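Local coordinates for inactive Zymogen C11 Protease (Parabacteroides distasonis, PDB 6MZO), which is a clostripain-like (family C11) protease captured as an inactive zymogen, and probably cleaves peptide bonds with a cysteine nucleophile once activated, at residues I17-D22 and Q31-I36; D208-A213 and A301-A306; D236-T241 and N292-S297; M265-P270 and Y313-P318. All coordinates share one frame; numbering follows the deposited sequence.

Interaction 1 (I17-D22 and Q31-I36); sequences IYFAGD and QNLRAI
Ile17 and Phe19 on the strand face Asn32, Leu33 and Ile36 on the helix, joining the first two elements of the beta-alpha-beta unit built from strand 14-19, helix 26-43 and strand 49-54. The unit belongs to the alpha/beta/alpha sandwich of clan CD peptidases. The helix runs back against the strand, as in a beta-alpha-beta crossover: the axes of 17-19 and 31-36 run at 165° to each other and approach to 11.5 Å. Ile17 and Phe19, two residues apart, point to this helix, whereas Tyr18 between them packs on helix 90-103.

Phe19 has CG anti to its carbonyl carbon, beside the backbone N, and its ring presents the far carbons to the helix. Its CE1 lies 3.8 Å from Asn32 CB, an oblique approach in which the ring and amide planes are turned only 21° apart. On the other flank of the ring, Phe19 CE2 is 4.4 Å from Leu33 CD2, a looser contact. Asn32 thus touches the strand mainly through its CB, while its buried ND2 is satisfied elsewhere, by a hydrogen bond to Asn191 O. Trp114 meets the Phe19 ring as well, and Ile52 of strand 49-54 touches Ile17, Phe19 and Leu33.

The isoleucines meet tip to tip. In Ile17 the outer bond is extended (chi2 -173°), carrying CD1 out from the sheet toward the helix. Ile36 reaches back with its own CD1, which serves two partners: it is 3.8 Å from Ile17 CD1 and also 3.8 Å from Phe19 CZ, the latter at the ring edge and in the ring plane.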
loop_
_atom_site.group_PDB
_atom_site.type_symbol
_atom_site.label_atom_id
_atom_site.label_comp_id
_atom_site.label_asym_id
_atom_site.label_seq_id
_atom_site.Cartn_x
_atom_site.Cartn_y
_atom_site.Cartn_z
ATOM N N ILE A 17 -12.739 5.091 2.012
ATOM C CA ILE A 17 -11.411 5.752 1.886
ATOM C C ILE A 17 -11.129 6.394 3.242
ATOM O O ILE A 17 -11.866 7.292 3.701
ATOM C CB ILE A 17 -11.419 6.785 0.723
ATOM C CG1 ILE A 17 -11.923 6.170 -0.597
ATOM C CG2 ILE A 17 -9.965 7.433 0.679
ATOM C CD1 ILE A 17 -11.770 7.153 -1.833
ATOM N N TYR A 18 -10.039 5.926 3.867
ATOM C CA TYR A 18 -9.722 6.277 5.242
ATOM C C TYR A 18 -8.430 7.075 5.276
ATOM O O TYR A 18 -7.366 6.547 4.876
ATOM C CB TYR A 18 -9.554 4.987 6.059
ATOM C CG TYR A 18 -9.356 5.139 7.535
ATOM C CD1 TYR A 18 -8.107 5.420 8.047
ATOM C CD2 TYR A 18 -10.414 4.954 8.394
ATOM C CE1 TYR A 18 -7.885 5.553 9.441
ATOM C CE2 TYR A 18 -10.242 5.065 9.756
ATOM C CZ TYR A 18 -8.956 5.378 10.284
ATOM O OH TYR A 18 -8.789 5.457 11.659
ATOM N N PHE A 19 -8.561 8.362 5.628
ATOM C CA PHE A 19 -7.396 9.248 5.687
ATOM C C PHE A 19 -6.901 9.346 7.100
ATOM O O PHE A 19 -7.519 10.025 7.929
ATOM C CB PHE A 19 -7.759 10.648 5.158
ATOM C CG PHE A 19 -8.049 10.715 3.686
ATOM C CD1 PHE A 19 -7.011 10.935 2.806
ATOM C CD2 PHE A 19 -9.359 10.586 3.146
ATOM C CE1 PHE A 19 -7.238 10.998 1.472
ATOM C CE2 PHE A 19 -9.599 10.655 1.798
ATOM C CZ PHE A 19 -8.532 10.854 0.916
ATOM N N ALA A 20 -5.756 8.732 7.356
ATOM C CA ALA A 20 -5.147 8.906 8.654
ATOM C C ALA A 20 -4.322 10.176 8.481
ATOM O O ALA A 20 -3.227 10.129 7.939
ATOM C CB ALA A 20 -4.300 7.715 9.004
ATOM N N GLY A 21 -4.901 11.306 8.840
ATOM C CA GLY A 21 -4.265 12.599 8.690
ATOM C C GLY A 21 -3.826 13.093 10.059
ATOM O O GLY A 21 -3.145 12.359 10.780
ATOM N N ASP A 22 -4.246 14.319 10.399
ATOM C CA ASP A 22 -3.951 15.009 11.669
ATOM C C ASP A 22 -2.447 15.164 11.838
ATOM O O ASP A 22 -1.870 14.752 12.842
ATOM C CB ASP A 22 -4.561 14.282 12.883
ATOM N N GLN A 31 -6.783 18.286 -0.730
ATOM C CA GLN A 31 -6.577 18.148 -2.189
ATOM C C GLN A 31 -7.108 16.842 -2.718
ATOM O O GLN A 31 -7.736 16.807 -3.781
ATOM C CB GLN A 31 -5.083 18.231 -2.533
ATOM C CG GLN A 31 -4.759 18.154 -3.995
ATOM C CD GLN A 31 -3.252 18.347 -4.249
ATOM O OE1 GLN A 31 -2.532 18.917 -3.417
ATOM N NE2 GLN A 31 -2.777 17.860 -5.392
ATOM N N ASN A 32 -6.878 15.755 -1.970
ATOM C CA ASN A 32 -7.415 14.458 -2.404
ATOM C C ASN A 32 -8.916 14.425 -2.357
ATOM O O ASN A 32 -9.534 13.796 -3.228
ATOM C CB ASN A 32 -6.852 13.330 -1.545
ATOM C CG ASN A 32 -5.473 12.970 -1.997
ATOM O OD1 ASN A 32 -5.221 12.886 -3.207
ATOM N ND2 ASN A 32 -4.556 12.859 -1.065
ATOM N N LEU A 33 -9.509 15.046 -1.362
ATOM C CA LEU A 33 -11.008 15.080 -1.326
ATOM C C LEU A 33 -11.556 15.825 -2.564
ATOM O O LEU A 33 -12.535 15.429 -3.183
ATOM C CB LEU A 33 -11.510 15.752 -0.049
ATOM C CG LEU A 33 -11.461 14.717 1.096
ATOM C CD1 LEU A 33 -11.603 15.469 2.414
ATOM C CD2 LEU A 33 -12.617 13.744 0.915
ATOM N N ARG A 34 -10.879 16.896 -2.964
ATOM C CA ARG A 34 -11.250 17.590 -4.184
ATOM C C ARG A 34 -11.155 16.646 -5.411
ATOM O O ARG A 34 -12.057 16.637 -6.291
ATOM C CB ARG A 34 -10.340 18.854 -4.355
ATOM C CG ARG A 34 -10.635 19.647 -5.640
ATOM C CD ARG A 34 -9.759 19.245 -6.815
ATOM N NE ARG A 34 -8.427 19.814 -6.686
ATOM C CZ ARG A 34 -7.274 19.220 -6.969
ATOM N NH1 ARG A 34 -6.138 19.924 -6.807
ATOM N NH2 ARG A 34 -7.239 17.961 -7.428
ATOM N N ALA A 35 -10.061 15.864 -5.505
ATOM C CA ALA A 35 -9.886 14.965 -6.629
ATOM C C ALA A 35 -10.992 13.867 -6.626
ATOM O O ALA A 35 -11.487 13.504 -7.691
ATOM C CB ALA A 35 -8.480 14.314 -6.575
ATOM N N ILE A 36 -11.318 13.356 -5.446
ATOM C CA ILE A 36 -12.350 12.321 -5.325
ATOM C C ILE A 36 -13.664 12.888 -5.777
ATOM O O ILE A 36 -14.411 12.199 -6.534
ATOM C CB ILE A 36 -12.463 11.830 -3.848
ATOM C CG1 ILE A 36 -11.219 10.993 -3.519
ATOM C CG2 ILE A 36 -13.801 11.046 -3.588
ATOM C CD1 ILE A 36 -10.977 10.860 -1.983
#

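Interaction 2 (D208-A213 and A301-A306); sequences DVVGIA and AVIYKA
Val210 touches both Ile303 and Tyr304, while Ala213, one helical turn on, meets Tyr304. The axes of 209-213 and 302-306 come within 8.9 Å and run at 14°, nearly parallel. All contacts across the interface are apolar.

Val210 divides its two methyl groups between the neighbours: CG1 is 3.9 Å from Tyr304 CD1, and CG2 is 3.9 Å from Ile303 CD1. In Ile303, CG1 occupies the crowded position between the backbone N and the carbonyl carbon; CD1 beyond it also approaches Val209 CG2 at 4.3 Å. Tyr304 has CG anti to its backbone N, and the ring comes obliquely against Ala213, whose CB is 3.5 Å from Tyr304 CD2 and 3.7 Å from Tyr304 CE2. Consecutive residues of a regular strand would point to opposite sides; here both point to the helix because Ile303 departs from extended backbone torsions.

The polar interactions lie within the helix start. Asp208 is the N-cap: its OD1 accepts from Gly211 N at 2.9 Å with an N-H...O angle of 151°, the donor standing above the carboxylate plane (65° out of it). Its OD2 forms a salt bridge with Lys204, which probably offsets the nearby Asp201 carboxylate.

Strand 302-307 is the outermost strand on its side of the mixed sheet and pairs antiparallel with 226-231, whose Val229 touches both Ala213 and Ile303. The arrangement is that of an alpha/beta sandwich in which an N-capped helix packs along the sheet, against its outermost strand and the strand beside it.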
loop_
_atom_site.group_PDB
_atom_site.type_symbol
_atom_site.label_atom_id
_atom_site.label_comp_id
_atom_site.label_asym_id
_atom_site.label_seq_id
_atom_site.Cartn_x
_atom_site.Cartn_y
_atom_site.Cartn_z
ATOM N N ASP A 208 -11.707 -2.813 -11.009
ATOM C CA ASP A 208 -10.723 -2.848 -12.108
ATOM C C ASP A 208 -9.377 -2.448 -11.566
ATOM O O ASP A 208 -8.928 -1.291 -11.693
ATOM C CB ASP A 208 -11.238 -1.903 -13.236
ATOM C CG ASP A 208 -10.413 -1.957 -14.471
ATOM O OD1 ASP A 208 -9.420 -2.717 -14.542
ATOM O OD2 ASP A 208 -10.744 -1.186 -15.401
ATOM N N VAL A 209 -8.774 -3.423 -10.888
ATOM C CA VAL A 209 -7.509 -3.117 -10.193
ATOM C C VAL A 209 -6.400 -2.823 -11.164
ATOM O O VAL A 209 -5.546 -1.937 -10.868
ATOM C CB VAL A 209 -7.123 -4.301 -9.238
ATOM C CG1 VAL A 209 -8.217 -4.378 -8.124
ATOM C CG2 VAL A 209 -6.912 -5.628 -9.986
ATOM N N VAL A 210 -6.402 -3.467 -12.336
ATOM C CA VAL A 210 -5.389 -3.120 -13.296
ATOM C C VAL A 210 -5.640 -1.700 -13.851
ATOM O O VAL A 210 -4.706 -0.957 -13.994
ATOM C CB VAL A 210 -5.292 -4.198 -14.445
ATOM C CG1 VAL A 210 -4.325 -3.774 -15.537
ATOM C CG2 VAL A 210 -4.891 -5.552 -13.789
ATOM N N GLY A 211 -6.915 -1.316 -14.091
ATOM C CA GLY A 211 -7.255 0.047 -14.467
ATOM C C GLY A 211 -6.731 1.055 -13.481
ATOM O O GLY A 211 -6.177 2.066 -13.868
ATOM N N ILE A 212 -6.964 0.794 -12.196
ATOM C CA ILE A 212 -6.513 1.743 -11.191
ATOM C C ILE A 212 -5.000 1.990 -11.246
ATOM O O ILE A 212 -4.571 3.137 -11.269
ATOM C CB ILE A 212 -6.919 1.257 -9.782
ATOM C CG1 ILE A 212 -8.443 1.336 -9.625
ATOM C CG2 ILE A 212 -6.200 2.098 -8.684
ATOM C CD1 ILE A 212 -8.939 0.549 -8.378
ATOM N N ALA A 213 -4.248 0.889 -11.391
ATOM C CA ALA A 213 -2.784 1.037 -11.450
ATOM C C ALA A 213 -2.318 1.683 -12.755
ATOM O O ALA A 213 -1.401 2.509 -12.759
ATOM C CB ALA A 213 -2.175 -0.314 -11.252
ATOM N N ALA A 301 2.102 -13.591 -9.450
ATOM C CA ALA A 301 1.747 -12.776 -8.271
ATOM C C ALA A 301 1.683 -11.306 -8.559
ATOM O O ALA A 301 0.746 -10.632 -8.081
ATOM C CB ALA A 301 2.711 -13.012 -7.144
ATOM N N VAL A 302 2.599 -10.805 -9.381
ATOM C CA VAL A 302 2.611 -9.370 -9.662
ATOM C C VAL A 302 1.905 -9.210 -11.042
ATOM O O VAL A 302 2.546 -9.409 -12.124
ATOM C CB VAL A 302 3.993 -8.817 -9.643
ATOM C CG1 VAL A 302 3.946 -7.281 -9.965
ATOM C CG2 VAL A 302 4.676 -9.004 -8.241
ATOM N N ILE A 303 0.605 -8.915 -11.040
ATOM C CA ILE A 303 -0.162 -9.020 -12.266
ATOM C C ILE A 303 -0.085 -7.780 -13.115
ATOM O O ILE A 303 -0.374 -7.862 -14.326
ATOM C CB ILE A 303 -1.665 -9.390 -12.034
ATOM C CG1 ILE A 303 -2.362 -8.287 -11.208
ATOM C CG2 ILE A 303 -1.698 -10.785 -11.398
ATOM C CD1 ILE A 303 -3.909 -8.423 -11.334
ATOM N N TYR A 304 0.332 -6.659 -12.500
ATOM C CA TYR A 304 0.582 -5.431 -13.241
ATOM C C TYR A 304 1.656 -4.692 -12.509
ATOM O O TYR A 304 1.632 -4.647 -11.266
ATOM C CB TYR A 304 -0.696 -4.584 -13.342
ATOM C CG TYR A 304 -0.424 -3.266 -14.060
ATOM C CD1 TYR A 304 -0.478 -3.171 -15.445
ATOM C CD2 TYR A 304 -0.008 -2.151 -13.323
ATOM C CE1 TYR A 304 -0.209 -1.978 -16.066
ATOM C CE2 TYR A 304 0.280 -0.910 -13.929
ATOM C CZ TYR A 304 0.215 -0.860 -15.302
ATOM O OH TYR A 304 0.440 0.319 -16.005
ATOM N N LYS A 305 2.610 -4.106 -13.250
ATOM C CA LYS A 305 3.593 -3.206 -12.649
ATOM C C LYS A 305 3.996 -2.155 -13.667
ATOM O O LYS A 305 3.964 -2.379 -14.901
ATOM C CB LYS A 305 4.799 -3.946 -12.145
ATOM C CG LYS A 305 5.681 -4.520 -13.302
ATOM C CD LYS A 305 6.993 -5.099 -12.724
ATOM C CE LYS A 305 7.871 -5.565 -13.893
ATOM N NZ LYS A 305 7.199 -6.686 -14.523
ATOM N N ALA A 306 4.323 -0.973 -13.186
ATOM C CA ALA A 306 4.799 0.053 -14.079
ATOM C C ALA A 306 5.702 0.993 -13.325
ATOM O O ALA A 306 5.517 1.259 -12.137
ATOM C CB ALA A 306 3.646 0.817 -14.723
#

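Interaction 3 (D236-T241 and N292-S297); sequences DELAAT and NAFKRS
Ala293 opens the contact: its CB meets Thr241 CG2 at 3.9 Å. That methyl group stands anti to the Thr241 backbone N and presses on the main chain of the opposite helix, with Thr241 CG2 only 3.5 Å from Phe294 N.

At Phe294, Leu238 CD1 touches the ring obliquely, 4.2 Å from Phe294 CE1, and Phe278 beyond the pair meets the same ring edge-to-face.

Ser297 carries the polar part. Its OG and Thr241 OG1 share a hydrogen bond of 2.9 Å, either being a possible donor, and Glu237 OE2 lies 3.1 Å from the same Ser297 OG. On the other side of Ser297, CB rests 3.8 Å from Leu238 CD1. Glu237 reaches this point through an extended chain, while its OE1 forms a salt bridge with Lys300 one turn further on. An alanine in place of Glu237 would probably leave Lys300 without its charged mate and Ser297 OG without a carboxylate beside it.

The segment axes approach to 9.2 Å and run at 167°, the geometry of a close antiparallel helix pair, helix 235-246 against helix 288-301, with Ala293, Ser297 and Thr241 where the helices come close, flanked by Leu238 and Phe294.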
loop_
_atom_site.group_PDB
_atom_site.type_symbol
_atom_site.label_atom_id
_atom_site.label_comp_id
_atom_site.label_asym_id
_atom_site.label_seq_id
_atom_site.Cartn_x
_atom_site.Cartn_y
_atom_site.Cartn_z
ATOM N N ASP A 236 0.846 -17.472 -1.575
ATOM C CA ASP A 236 1.393 -18.678 -0.932
ATOM C C ASP A 236 2.445 -19.381 -1.792
ATOM O O ASP A 236 3.530 -19.793 -1.279
ATOM C CB ASP A 236 0.267 -19.666 -0.602
ATOM C CG ASP A 236 -0.583 -19.213 0.552
ATOM O OD1 ASP A 236 -0.050 -18.723 1.541
ATOM O OD2 ASP A 236 -1.826 -19.372 0.475
ATOM N N GLU A 237 2.195 -19.422 -3.097
ATOM C CA GLU A 237 3.146 -20.063 -3.974
ATOM C C GLU A 237 4.438 -19.239 -4.008
ATOM O O GLU A 237 5.546 -19.790 -4.000
ATOM C CB GLU A 237 2.567 -20.210 -5.377
ATOM C CG GLU A 237 3.580 -20.834 -6.319
ATOM C CD GLU A 237 3.110 -20.856 -7.748
ATOM O OE1 GLU A 237 1.906 -21.122 -7.977
ATOM O OE2 GLU A 237 3.946 -20.583 -8.641
ATOM N N LEU A 238 4.311 -17.909 -4.007
ATOM C CA LEU A 238 5.520 -17.072 -4.098
ATOM C C LEU A 238 6.367 -17.338 -2.837
ATOM O O LEU A 238 7.604 -17.456 -2.895
ATOM C CB LEU A 238 5.124 -15.580 -4.256
ATOM C CG LEU A 238 6.312 -14.602 -4.330
ATOM C CD1 LEU A 238 7.243 -14.920 -5.496
ATOM C CD2 LEU A 238 5.705 -13.248 -4.490
ATOM N N ALA A 239 5.707 -17.506 -1.690
ATOM C CA ALA A 239 6.469 -17.679 -0.457
ATOM C C ALA A 239 7.131 -19.028 -0.518
ATOM O O ALA A 239 8.276 -19.147 -0.148
ATOM C CB ALA A 239 5.580 -17.570 0.755
ATOM N N ALA A 240 6.417 -20.027 -1.036
ATOM C CA ALA A 240 6.994 -21.368 -1.059
ATOM C C ALA A 240 8.229 -21.392 -1.957
ATOM O O ALA A 240 9.258 -22.041 -1.633
ATOM C CB ALA A 240 5.977 -22.352 -1.520
ATOM N N THR A 241 8.149 -20.643 -3.059
ATOM C CA THR A 241 9.222 -20.654 -4.015
ATOM C C THR A 241 10.400 -19.964 -3.321
ATOM O O THR A 241 11.541 -20.397 -3.426
ATOM C CB THR A 241 8.818 -19.957 -5.296
ATOM O OG1 THR A 241 7.730 -20.694 -5.937
ATOM C CG2 THR A 241 9.991 -19.858 -6.226
ATOM N N ASN A 292 14.805 -19.144 -11.744
ATOM C CA ASN A 292 13.817 -19.291 -12.816
ATOM C C ASN A 292 12.453 -19.568 -12.187
ATOM O O ASN A 292 11.444 -19.009 -12.629
ATOM C CB ASN A 292 14.230 -20.391 -13.790
ATOM C CG ASN A 292 15.387 -19.953 -14.706
ATOM O OD1 ASN A 292 15.664 -18.752 -14.869
ATOM N ND2 ASN A 292 16.055 -20.911 -15.292
ATOM N N ALA A 293 12.433 -20.390 -11.133
ATOM C CA ALA A 293 11.156 -20.688 -10.432
ATOM C C ALA A 293 10.567 -19.421 -9.800
ATOM O O ALA A 293 9.354 -19.168 -9.856
ATOM C CB ALA A 293 11.345 -21.739 -9.372
ATOM N N PHE A 294 11.446 -18.648 -9.161
ATOM C CA PHE A 294 11.050 -17.354 -8.575
ATOM C C PHE A 294 10.444 -16.437 -9.627
ATOM O O PHE A 294 9.372 -15.862 -9.406
ATOM C CB PHE A 294 12.279 -16.704 -7.911
ATOM C CG PHE A 294 12.061 -15.293 -7.537
ATOM C CD1 PHE A 294 11.394 -14.966 -6.377
ATOM C CD2 PHE A 294 12.531 -14.263 -8.391
ATOM C CE1 PHE A 294 11.228 -13.563 -5.987
ATOM C CE2 PHE A 294 12.374 -12.909 -8.041
ATOM C CZ PHE A 294 11.696 -12.550 -6.875
ATOM N N LYS A 295 11.111 -16.292 -10.771
ATOM C CA LYS A 295 10.547 -15.459 -11.870
ATOM C C LYS A 295 9.172 -15.907 -12.331
ATOM O O LYS A 295 8.287 -15.042 -12.557
ATOM C CB LYS A 295 11.534 -15.398 -13.041
ATOM C CG LYS A 295 12.724 -14.474 -12.670
ATOM C CD LYS A 295 13.617 -14.183 -13.887
ATOM C CE LYS A 295 14.623 -15.292 -14.117
ATOM N NZ LYS A 295 15.525 -14.953 -15.271
ATOM N N ARG A 296 8.961 -17.216 -12.404
ATOM C CA ARG A 296 7.623 -17.705 -12.784
ATOM C C ARG A 296 6.554 -17.378 -11.732
ATOM O O ARG A 296 5.413 -17.030 -12.097
ATOM C CB ARG A 296 7.675 -19.195 -13.036
ATOM C CG ARG A 296 8.385 -19.534 -14.330
ATOM C CD ARG A 296 8.206 -20.992 -14.675
ATOM N NE ARG A 296 8.387 -21.185 -16.115
ATOM C CZ ARG A 296 8.999 -22.226 -16.682
ATOM N NH1 ARG A 296 9.497 -23.214 -15.948
ATOM N NH2 ARG A 296 9.110 -22.273 -18.003
ATOM N N SER A 297 6.944 -17.473 -10.450
ATOM C CA SER A 297 5.984 -17.186 -9.391
ATOM C C SER A 297 5.650 -15.703 -9.365
ATOM O O SER A 297 4.468 -15.344 -9.177
ATOM C CB SER A 297 6.494 -17.648 -8.022
ATOM O OG SER A 297 6.536 -19.089 -8.015
#

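Interaction 4 (M265-P270 and Y313-P318); sequences MEYLTP and YAYPYP
Tyr267, Tyr313 and Tyr315 form an aromatic cluster at the centre of this contact. Tyr267, its CG anti to the backbone N, turns its ring edge to the face of Tyr313, a T-shaped pair with centroids 5.8 Å apart and planes at 63°. Its CB adds a CH-pi contact, 3.7 Å from the Tyr313 ring centroid and 18° off the normal. Tyr315 CD2 lies 3.7 Å from Tyr267 CE2, an oblique approach, and Pro270 crosses Tyr315 at about a right angle, its CD 3.6 Å from Tyr315 CZ.

Further out, Tyr313 OH donates to Met265 O at 2.7 Å from above the carbonyl plane (50° out of it), which fixes the far end of the ring. A phenylalanine in place of Tyr313 would probably leave Met265 O without this donor and the ring less firmly anchored. At the other end a water bridges the loops, donating to Tyr267 O at 2.7 Å and accepting from Tyr315 N at 3.0 Å.

Segment 265-270 is a loop, and 313-318 leaves the end of strand 310-313 at Tyr313. The former is tied by Met265 and Glu266 to Leu275 of strand 275-277, and its Leu268 packs on Tyr126 of helix 125-128; Tyr267 and Tyr313 both lean on Leu323 of strand 321-324.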
loop_
_atom_site.group_PDB
_atom_site.type_symbol
_atom_site.label_atom_id
_atom_site.label_comp_id
_atom_site.label_asym_id
_atom_site.label_seq_id
_atom_site.Cartn_x
_atom_site.Cartn_y
_atom_site.Cartn_z
ATOM N N MET A 265 15.157 0.654 -3.344
ATOM C CA MET A 265 13.714 0.993 -3.419
ATOM C C MET A 265 13.391 2.038 -2.375
ATOM O O MET A 265 12.638 2.969 -2.671
ATOM C CB MET A 265 12.836 -0.277 -3.229
ATOM C CG MET A 265 12.875 -1.124 -4.516
ATOM S SD MET A 265 11.766 -0.435 -5.825
ATOM C CE MET A 265 12.830 -0.420 -7.276
ATOM N N GLU A 266 13.945 1.891 -1.176
ATOM C CA GLU A 266 13.701 2.842 -0.098
ATOM C C GLU A 266 14.874 3.803 0.061
ATOM O O GLU A 266 16.034 3.395 0.001
ATOM C CB GLU A 266 13.442 2.105 1.218
ATOM C CG GLU A 266 13.268 3.020 2.419
ATOM C CD GLU A 266 14.443 2.955 3.375
ATOM O OE1 GLU A 266 14.894 1.833 3.689
ATOM O OE2 GLU A 266 14.916 4.025 3.812
ATOM N N TYR A 267 14.566 5.079 0.266
ATOM C CA TYR A 267 15.597 6.096 0.432
ATOM C C TYR A 267 15.166 7.178 1.417
ATOM O O TYR A 267 14.911 8.318 1.029
ATOM C CB TYR A 267 15.952 6.725 -0.917
ATOM C CG TYR A 267 17.290 7.431 -0.930
ATOM C CD1 TYR A 267 18.477 6.711 -0.966
ATOM C CD2 TYR A 267 17.365 8.818 -0.908
ATOM C CE1 TYR A 267 19.701 7.351 -0.979
ATOM C CE2 TYR A 267 18.586 9.467 -0.920
ATOM C CZ TYR A 267 19.749 8.729 -0.955
ATOM O OH TYR A 267 20.966 9.371 -0.968
ATOM N N LEU A 268 15.086 6.813 2.693
ATOM C CA LEU A 268 14.689 7.753 3.736
ATOM C C LEU A 268 15.916 8.381 4.386
ATOM O O LEU A 268 15.834 9.454 4.984
ATOM C CB LEU A 268 13.832 7.052 4.792
ATOM C CG LEU A 268 12.521 6.437 4.300
ATOM C CD1 LEU A 268 12.095 5.288 5.202
ATOM C CD2 LEU A 268 11.430 7.493 4.218
ATOM N N THR A 269 17.052 7.702 4.265
ATOM C CA THR A 269 18.305 8.183 4.834
ATOM C C THR A 269 19.417 7.946 3.812
ATOM O O THR A 269 19.277 7.119 2.885
ATOM C CB THR A 269 18.644 7.448 6.158
ATOM O OG1 THR A 269 18.846 6.050 5.906
ATOM C CG2 THR A 269 17.534 7.601 7.165
ATOM N N PRO A 270 20.496 8.689 3.939
ATOM C CA PRO A 270 21.553 8.579 2.942
ATOM C C PRO A 270 22.529 7.424 3.142
ATOM O O PRO A 270 23.192 7.102 2.186
ATOM C CB PRO A 270 22.278 9.914 3.085
ATOM C CG PRO A 270 22.079 10.293 4.530
ATOM C CD PRO A 270 20.647 9.899 4.773
ATOM N N TYR A 313 11.875 10.789 -4.045
ATOM C CA TYR A 313 11.992 10.622 -2.589
ATOM C C TYR A 313 11.927 11.962 -1.880
ATOM O O TYR A 313 12.404 12.989 -2.400
ATOM C CB TYR A 313 13.307 9.907 -2.194
ATOM C CG TYR A 313 13.359 8.536 -2.821
ATOM C CD1 TYR A 313 12.768 7.454 -2.179
ATOM C CD2 TYR A 313 13.940 8.348 -4.090
ATOM C CE1 TYR A 313 12.771 6.188 -2.740
ATOM C CE2 TYR A 313 13.919 7.079 -4.691
ATOM C CZ TYR A 313 13.323 6.017 -4.017
ATOM O OH TYR A 313 13.328 4.758 -4.617
ATOM N N ALA A 314 11.405 11.949 -0.655
ATOM C CA ALA A 314 11.330 13.194 0.129
ATOM C C ALA A 314 12.700 13.655 0.623
ATOM O O ALA A 314 12.981 14.861 0.717
ATOM C CB ALA A 314 10.403 13.018 1.297
ATOM N N TYR A 315 13.550 12.704 0.964
ATOM C CA TYR A 315 14.869 13.058 1.455
ATOM C C TYR A 315 15.746 13.532 0.313
ATOM O O TYR A 315 15.848 12.844 -0.680
ATOM C CB TYR A 315 15.540 11.861 2.145
ATOM C CG TYR A 315 16.958 12.217 2.561
ATOM C CD1 TYR A 315 17.193 12.864 3.749
ATOM C CD2 TYR A 315 18.042 11.929 1.731
ATOM C CE1 TYR A 315 18.477 13.224 4.121
ATOM C CE2 TYR A 315 19.337 12.288 2.092
ATOM C CZ TYR A 315 19.541 12.931 3.289
ATOM O OH TYR A 315 20.822 13.302 3.656
ATOM N N PRO A 316 16.462 14.659 0.479
ATOM C CA PRO A 316 16.488 15.549 1.644
ATOM C C PRO A 316 15.557 16.718 1.480
ATOM O O PRO A 316 15.483 17.278 0.388
ATOM C CB PRO A 316 17.967 16.006 1.711
ATOM C CG PRO A 316 18.442 16.016 0.300
ATOM C CD PRO A 316 17.567 14.944 -0.454
ATOM N N TYR A 317 14.829 17.047 2.549
ATOM C CA TYR A 317 13.952 18.199 2.568
ATOM C C TYR A 317 14.805 19.442 2.330
ATOM O O TYR A 317 15.991 19.449 2.640
ATOM C CB TYR A 317 13.192 18.306 3.902
ATOM N N PRO A 318 14.212 20.468 1.715
ATOM C CA PRO A 318 12.882 20.306 1.129
ATOM C C PRO A 318 12.935 19.998 -0.373
ATOM O O PRO A 318 11.893 19.939 -1.007
ATOM C CB PRO A 318 12.218 21.658 1.419
ATOM C CG PRO A 318 13.083 22.278 2.469
ATOM C CD PRO A 318 14.451 21.860 2.082
HETATM O O HOH W 1 12.735 9.821 1.472
#

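Interactions 1 and 2 hold helices to the same mixed sheet, at sites whose centres lie 22 Å apart: the first is buried beside interior strand 14-19, the second partly buried on outermost strand 302-307. Both are apolar across the interface. Interaction 3 joins two helices nearer the surface, and there hydroxyls and a carboxylate enter. It touches interaction 2 through Ala301 CB and Leu238 CD2, 4.0 Å apart, where helix 288-301 runs straight into strand 302-307. Interaction 4 ties loops rather than regular elements, and combines aromatic packing with a hydroxyl-to-carbonyl bond and a water bridge; along the chain its segments alternate with those of interactions 2 and 3.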